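Local coordinates for protein glycoside Hydrolase (Bacteroides uniformis, PDB 5T99) that probably hydrolyses galactose-containing oligosaccharides from agarose as a family 2 glycoside hydrolase, and binds the inhibitor d-galacto-isofagomine in its pocket, at residues N178-P183 and T205-A210; M267-T272 and F285-I290. All blocks are in the same frame, centred on the assembly; numbering follows the deposited sequence.

Interaction 1: N178-P183 and T205-A210; sequences NKVYIP and TTVKNA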
loop_
_atom_site.group_PDB
_atom_site.type_symbol
_atom_site.label_atom_id
_atom_site.label_comp_id
_atom_site.label_asym_id
_atom_site.label_seq_id
_atom_site.Cartn_x
_atom_site.Cartn_y
_atom_site.Cartn_z
ATOM N N ASN A 178 -16.905 26.118 13.413
ATOM C CA ASN A 178 -17.207 27.519 13.721
ATOM C C ASN A 178 -16.347 28.391 12.819
ATOM O O ASN A 178 -15.460 27.888 12.135
ATOM C CB ASN A 178 -16.939 27.838 15.194
ATOM C CG ASN A 178 -17.813 27.024 16.127
ATOM O OD1 ASN A 178 -19.040 27.100 16.061
ATOM N ND2 ASN A 178 -17.197 26.215 16.974
ATOM N N LYS A 179 -16.605 29.695 12.816
ATOM C CA LYS A 179 -15.956 30.595 11.860
ATOM C C LYS A 179 -14.481 30.958 12.171
ATOM O O LYS A 179 -13.819 31.621 11.345
ATOM C CB LYS A 179 -16.810 31.840 11.662
ATOM C CG LYS A 179 -18.110 31.527 10.940
ATOM C CD LYS A 179 -18.948 32.773 10.717
ATOM C CE LYS A 179 -20.312 32.422 10.142
ATOM N NZ LYS A 179 -20.951 33.595 9.483
ATOM N N VAL A 180 -13.973 30.533 13.334
ATOM C CA VAL A 180 -12.542 30.518 13.607
ATOM C C VAL A 180 -12.104 29.062 13.749
ATOM O O VAL A 180 -12.522 28.364 14.675
ATOM C CB VAL A 180 -12.187 31.314 14.878
ATOM C CG1 VAL A 180 -10.676 31.439 15.027
ATOM C CG2 VAL A 180 -12.826 32.700 14.841
ATOM N N TYR A 181 -11.254 28.608 12.835
ATOM C CA TYR A 181 -10.906 27.185 12.762
ATOM C C TYR A 181 -9.619 26.916 11.988
ATOM O O TYR A 181 -9.130 27.761 11.217
ATOM C CB TYR A 181 -12.037 26.390 12.082
ATOM C CG TYR A 181 -12.188 26.741 10.609
ATOM C CD1 TYR A 181 -11.697 25.900 9.611
ATOM C CD2 TYR A 181 -12.783 27.941 10.218
ATOM C CE1 TYR A 181 -11.818 26.235 8.270
ATOM C CE2 TYR A 181 -12.900 28.292 8.876
ATOM C CZ TYR A 181 -12.423 27.439 7.907
ATOM O OH TYR A 181 -12.549 27.803 6.586
ATOM N N ILE A 182 -9.127 25.695 12.176
ATOM C CA ILE A 182 -7.974 25.164 11.451
ATOM C C ILE A 182 -8.450 24.557 10.114
ATOM O O ILE A 182 -9.194 23.581 10.133
ATOM C CB ILE A 182 -7.245 24.108 12.321
ATOM C CG1 ILE A 182 -6.667 24.779 13.575
ATOM C CG2 ILE A 182 -6.145 23.403 11.543
ATOM C CD1 ILE A 182 -6.391 23.816 14.708
ATOM N N PRO A 183 -8.021 25.126 8.958
ATOM C CA PRO A 183 -8.408 24.601 7.631
ATOM C C PRO A 183 -7.660 23.327 7.298
ATOM O O PRO A 183 -6.883 22.853 8.137
ATOM C CB PRO A 183 -8.019 25.726 6.680
ATOM C CG PRO A 183 -6.850 26.368 7.351
ATOM C CD PRO A 183 -7.080 26.251 8.831
ATOM N N THR A 205 0.769 26.003 13.451
ATOM C CA THR A 205 -0.690 26.019 13.419
ATOM C C THR A 205 -1.156 27.076 12.408
ATOM O O THR A 205 -0.675 28.203 12.426
ATOM C CB THR A 205 -1.278 26.337 14.814
ATOM O OG1 THR A 205 -0.632 25.528 15.798
ATOM C CG2 THR A 205 -2.773 26.074 14.870
ATOM N N THR A 206 -2.098 26.689 11.550
ATOM C CA THR A 206 -2.767 27.590 10.617
ATOM C C THR A 206 -4.190 27.800 11.121
ATOM O O THR A 206 -4.900 26.835 11.425
ATOM C CB THR A 206 -2.808 26.986 9.186
ATOM O OG1 THR A 206 -1.479 26.674 8.744
ATOM C CG2 THR A 206 -3.451 27.952 8.188
ATOM N N VAL A 207 -4.608 29.055 11.206
ATOM C CA VAL A 207 -5.961 29.386 11.661
ATOM C C VAL A 207 -6.614 30.321 10.656
ATOM O O VAL A 207 -5.995 31.298 10.217
ATOM C CB VAL A 207 -5.962 30.038 13.065
ATOM C CG1 VAL A 207 -7.386 30.365 13.501
ATOM C CG2 VAL A 207 -5.282 29.128 14.080
ATOM N N LYS A 208 -7.856 30.000 10.299
ATOM C CA LYS A 208 -8.663 30.802 9.390
ATOM C C LYS A 208 -9.699 31.577 10.206
ATOM O O LYS A 208 -10.365 31.006 11.077
ATOM C CB LYS A 208 -9.362 29.889 8.377
ATOM C CG LYS A 208 -10.122 30.602 7.261
ATOM C CD LYS A 208 -9.170 31.235 6.250
ATOM C CE LYS A 208 -9.912 31.884 5.089
ATOM N NZ LYS A 208 -10.728 33.044 5.557
ATOM N N ASN A 209 -9.820 32.872 9.913
ATOM C CA ASN A 209 -10.803 33.756 10.551
ATOM C C ASN A 209 -11.886 34.122 9.529
ATOM O O ASN A 209 -11.737 35.075 8.761
ATOM C CB ASN A 209 -10.117 35.025 11.084
ATOM C CG ASN A 209 -11.072 35.948 11.833
ATOM O OD1 ASN A 209 -12.267 35.673 11.943
ATOM N ND2 ASN A 209 -10.538 37.050 12.359
ATOM N N ALA A 210 -12.977 33.359 9.544
ATOM C CA ALA A 210 -14.123 33.607 8.666
ATOM C C ALA A 210 -15.157 34.573 9.268
ATOM O O ALA A 210 -16.227 34.712 8.690
ATOM C CB ALA A 210 -14.791 32.283 8.278
#
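K208 lies alongside Y181, both side chains pointing the same way from one antiparallel hydrogen-bonded pair. K208 CB sits over one face of the Y181 ring, 4.2 Å from its centroid, in a CH-pi contact. The next carbon, K208 CG, passes 3.8 Å from Y181 OH. The Y181 ring is placed for this by its first torsion: CG stands between the backbone N and the carbonyl carbon (chi1 68°). Two backbone bonds hold the pair together. K208 N donates to Y181 O at 2.7 Å, and Y181 N donates to K208 O at 3.1 Å. A210 closes the end of the contact. Its N gives a 2.6 Å bond to K179 O, and its CB lies near the plane of the Y181 ring, at the edge. On the other face of the sheet V180 CG1 meets V207 CG1 at 3.8 Å, and I274 packs on both valines. A serine in place of Y181 would probably leave the aliphatic part of K208 without its aromatic partner and open a gap beside A210. The chemistry is thus divided: backbone bonds fix the register, the ring packs on CB and CG of K208, and K208 NZ makes a weak bond to G243 O.

Interaction 2: M267-T272 and F285-I290; sequences MYKLKT and FTDFGI. With EDO (1,2-ethanediol), chain J.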
loop_
_atom_site.group_PDB
_atom_site.type_symbol
_atom_site.label_atom_id
_atom_site.label_comp_id
_atom_site.label_asym_id
_atom_site.label_seq_id
_atom_site.Cartn_x
_atom_site.Cartn_y
_atom_site.Cartn_z
ATOM N N MET A 267 3.564 5.899 18.583
ATOM C CA MET A 267 2.854 7.039 18.033
ATOM C C MET A 267 2.295 7.889 19.153
ATOM O O MET A 267 1.792 7.365 20.145
ATOM C CB MET A 267 1.680 6.556 17.175
ATOM C CG MET A 267 2.096 5.835 15.892
ATOM S SD MET A 267 3.056 6.901 14.808
ATOM C CE MET A 267 1.793 8.040 14.241
ATOM N N TYR A 268 2.392 9.199 18.977
ATOM C CA TYR A 268 1.758 10.172 19.856
ATOM C C TYR A 268 0.559 10.712 19.110
ATOM O O TYR A 268 0.461 10.561 17.901
ATOM C CB TYR A 268 2.724 11.321 20.192
ATOM C CG TYR A 268 3.790 10.984 21.206
ATOM C CD1 TYR A 268 3.573 11.177 22.566
ATOM C CD2 TYR A 268 5.012 10.467 20.810
ATOM C CE1 TYR A 268 4.552 10.874 23.509
ATOM C CE2 TYR A 268 6.006 10.151 21.740
ATOM C CZ TYR A 268 5.778 10.365 23.091
ATOM O OH TYR A 268 6.755 10.067 24.008
ATOM N N LYS A 269 -0.341 11.341 19.851
ATOM C CA LYS A 269 -1.494 12.051 19.303
ATOM C C LYS A 269 -1.478 13.516 19.775
ATOM O O LYS A 269 -1.371 13.784 20.976
ATOM C CB LYS A 269 -2.781 11.360 19.743
ATOM C CG LYS A 269 -4.069 11.973 19.202
ATOM C CD LYS A 269 -5.306 11.190 19.645
ATOM C CE LYS A 269 -5.462 9.890 18.857
ATOM N NZ LYS A 269 -6.636 9.089 19.328
ATOM N N LEU A 270 -1.581 14.445 18.822
ATOM C CA LEU A 270 -1.654 15.880 19.104
ATOM C C LEU A 270 -3.097 16.347 19.015
ATOM O O LEU A 270 -3.701 16.246 17.951
ATOM C CB LEU A 270 -0.820 16.673 18.091
ATOM C CG LEU A 270 -0.982 18.198 18.084
ATOM C CD1 LEU A 270 -0.515 18.784 19.415
ATOM C CD2 LEU A 270 -0.239 18.820 16.912
ATOM N N LYS A 271 -3.628 16.880 20.113
ATOM C CA LYS A 271 -4.933 17.541 20.115
ATOM C C LYS A 271 -4.683 19.037 20.147
ATOM O O LYS A 271 -4.070 19.544 21.087
ATOM C CB LYS A 271 -5.719 17.096 21.341
ATOM C CG LYS A 271 -7.105 17.717 21.577
ATOM C CD LYS A 271 -7.496 17.534 23.053
ATOM C CE LYS A 271 -8.932 17.093 23.247
ATOM N NZ LYS A 271 -9.149 16.514 24.609
ATOM N N THR A 272 -5.141 19.741 19.121
ATOM C CA THR A 272 -4.978 21.193 19.031
ATOM C C THR A 272 -6.351 21.861 19.170
ATOM O O THR A 272 -7.263 21.590 18.380
ATOM C CB THR A 272 -4.299 21.608 17.696
ATOM O OG1 THR A 272 -2.984 21.047 17.634
ATOM C CG2 THR A 272 -4.193 23.128 17.564
ATOM N N PHE A 285 -7.065 17.101 15.490
ATOM C CA PHE A 285 -6.146 16.050 15.875
ATOM C C PHE A 285 -5.117 15.772 14.771
ATOM O O PHE A 285 -5.440 15.853 13.582
ATOM C CB PHE A 285 -6.926 14.781 16.209
ATOM C CG PHE A 285 -7.723 14.875 17.483
ATOM C CD1 PHE A 285 -7.128 14.584 18.723
ATOM C CD2 PHE A 285 -9.066 15.238 17.455
ATOM C CE1 PHE A 285 -7.856 14.649 19.902
ATOM C CE2 PHE A 285 -9.803 15.309 18.636
ATOM C CZ PHE A 285 -9.196 15.020 19.861
ATOM N N THR A 286 -3.886 15.468 15.187
ATOM C CA THR A 286 -2.803 15.065 14.286
ATOM C C THR A 286 -2.015 13.914 14.935
ATOM O O THR A 286 -1.556 14.025 16.073
ATOM C CB THR A 286 -1.819 16.224 13.992
ATOM O OG1 THR A 286 -2.518 17.373 13.496
ATOM C CG2 THR A 286 -0.761 15.796 12.959
ATOM N N ASP A 287 -1.852 12.812 14.212
ATOM C CA ASP A 287 -1.011 11.721 14.688
ATOM C C ASP A 287 0.405 12.010 14.249
ATOM O O ASP A 287 0.616 12.539 13.147
ATOM C CB ASP A 287 -1.493 10.384 14.141
ATOM C CG ASP A 287 -2.776 9.910 14.806
ATOM O OD1 ASP A 287 -2.925 10.068 16.041
ATOM O OD2 ASP A 287 -3.636 9.363 14.100
ATOM N N PHE A 288 1.370 11.714 15.118
ATOM C CA PHE A 288 2.781 11.934 14.796
ATOM C C PHE A 288 3.698 11.029 15.598
ATOM O O PHE A 288 3.288 10.461 16.610
ATOM C CB PHE A 288 3.169 13.409 14.989
ATOM C CG PHE A 288 3.358 13.817 16.432
ATOM C CD1 PHE A 288 4.604 13.729 17.037
ATOM C CD2 PHE A 288 2.289 14.293 17.183
ATOM C CE1 PHE A 288 4.781 14.095 18.364
ATOM C CE2 PHE A 288 2.460 14.664 18.510
ATOM C CZ PHE A 288 3.709 14.575 19.099
ATOM N N GLY A 289 4.936 10.906 15.121
ATOM C CA GLY A 289 5.981 10.154 15.787
ATOM C C GLY A 289 7.239 10.982 15.978
ATOM O O GLY A 289 7.399 12.052 15.372
ATOM N N ILE A 290 8.126 10.465 16.825
ATOM C CA ILE A 290 9.369 11.128 17.173
ATOM C C ILE A 290 10.552 10.283 16.694
ATOM O O ILE A 290 10.923 9.277 17.314
ATOM C CB ILE A 290 9.452 11.401 18.692
ATOM C CG1 ILE A 290 8.229 12.215 19.143
ATOM C CG2 ILE A 290 10.750 12.120 19.040
ATOM C CD1 ILE A 290 8.229 12.637 20.608
HETATM C C1 EDO J . 7.294 14.201 11.402
HETATM O O1 EDO J . 6.759 15.293 10.610
HETATM C C2 EDO J . 6.513 13.970 12.702
HETATM O O2 EDO J . 5.875 12.675 12.746
HETATM O O HOH W 1 -1.513 8.103 17.510
HETATM O O HOH W 2 -3.383 18.920 15.679
#
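The beta hairpin of strands 268-276 and 279-288 is joined here at its open end, where Y268 with F288 and L270 with T286 form antiparallel hydrogen-bonded pairs. Y268 N donates to F288 O at 2.8 Å, nearly in line with the carbonyl. The return bond, F288 N to Y268 O, meets its acceptor from above the carbonyl plane. Y268 CB lies over one face of the F288 ring, 3.8 Å from the centroid. A chi1 of 77° swings the F288 ring back over its own backbone, toward Y268. The two ring planes are near parallel, at 15°, but slid apart with little overlap. L270 CB reaches the edge of the F288 ring, and I290 CD1 comes to 3.5 Å from Y268 CE2. Y268 OH bonds to N258 N.

The other face of the sheet carries K269, K271, F285 and D287. F285 lies alongside K271, with CE1 3.6 Å from K271 CB. K269 runs beside D287, but K269 NZ stays 5.1 Å from D287 OD1, so their charges do not touch. One water bridges D287 OD1 and Y268 O; another links T272 OG1 with T286 OG1. Ethanediol O2, probably from the crystallisation liquor, accepts a bond from G289 N. L270 and T286 face V187 of the opposing sheet. Two antiparallel sheets packed this way fit the immunoglobulin-like beta sandwich of family 2 hydrolases.

In the fold
After the strands up to 172-177, the chain forms interaction 1, where 205-210 returns to 178-183 and closes the hairpin of strands 180-194 and 198-209. It then runs through strands 215-224, 230-240 and 245-255. Interaction 2 follows, as 285-290 returns to 267-272 and closes a second hairpin. The two loops lie in series, neither nested nor crossed. Their hairpins belong to two different sheets, whose inner faces pack together: I182 CD1 and T205 CG2 both touch T272 CG2. The centres of interactions 1 and 2 are about 19 Å apart. Both lie in one family 2 range. Beyond 285-290 the chain enters the strands leading to the barrel that holds most of the ligand pocket.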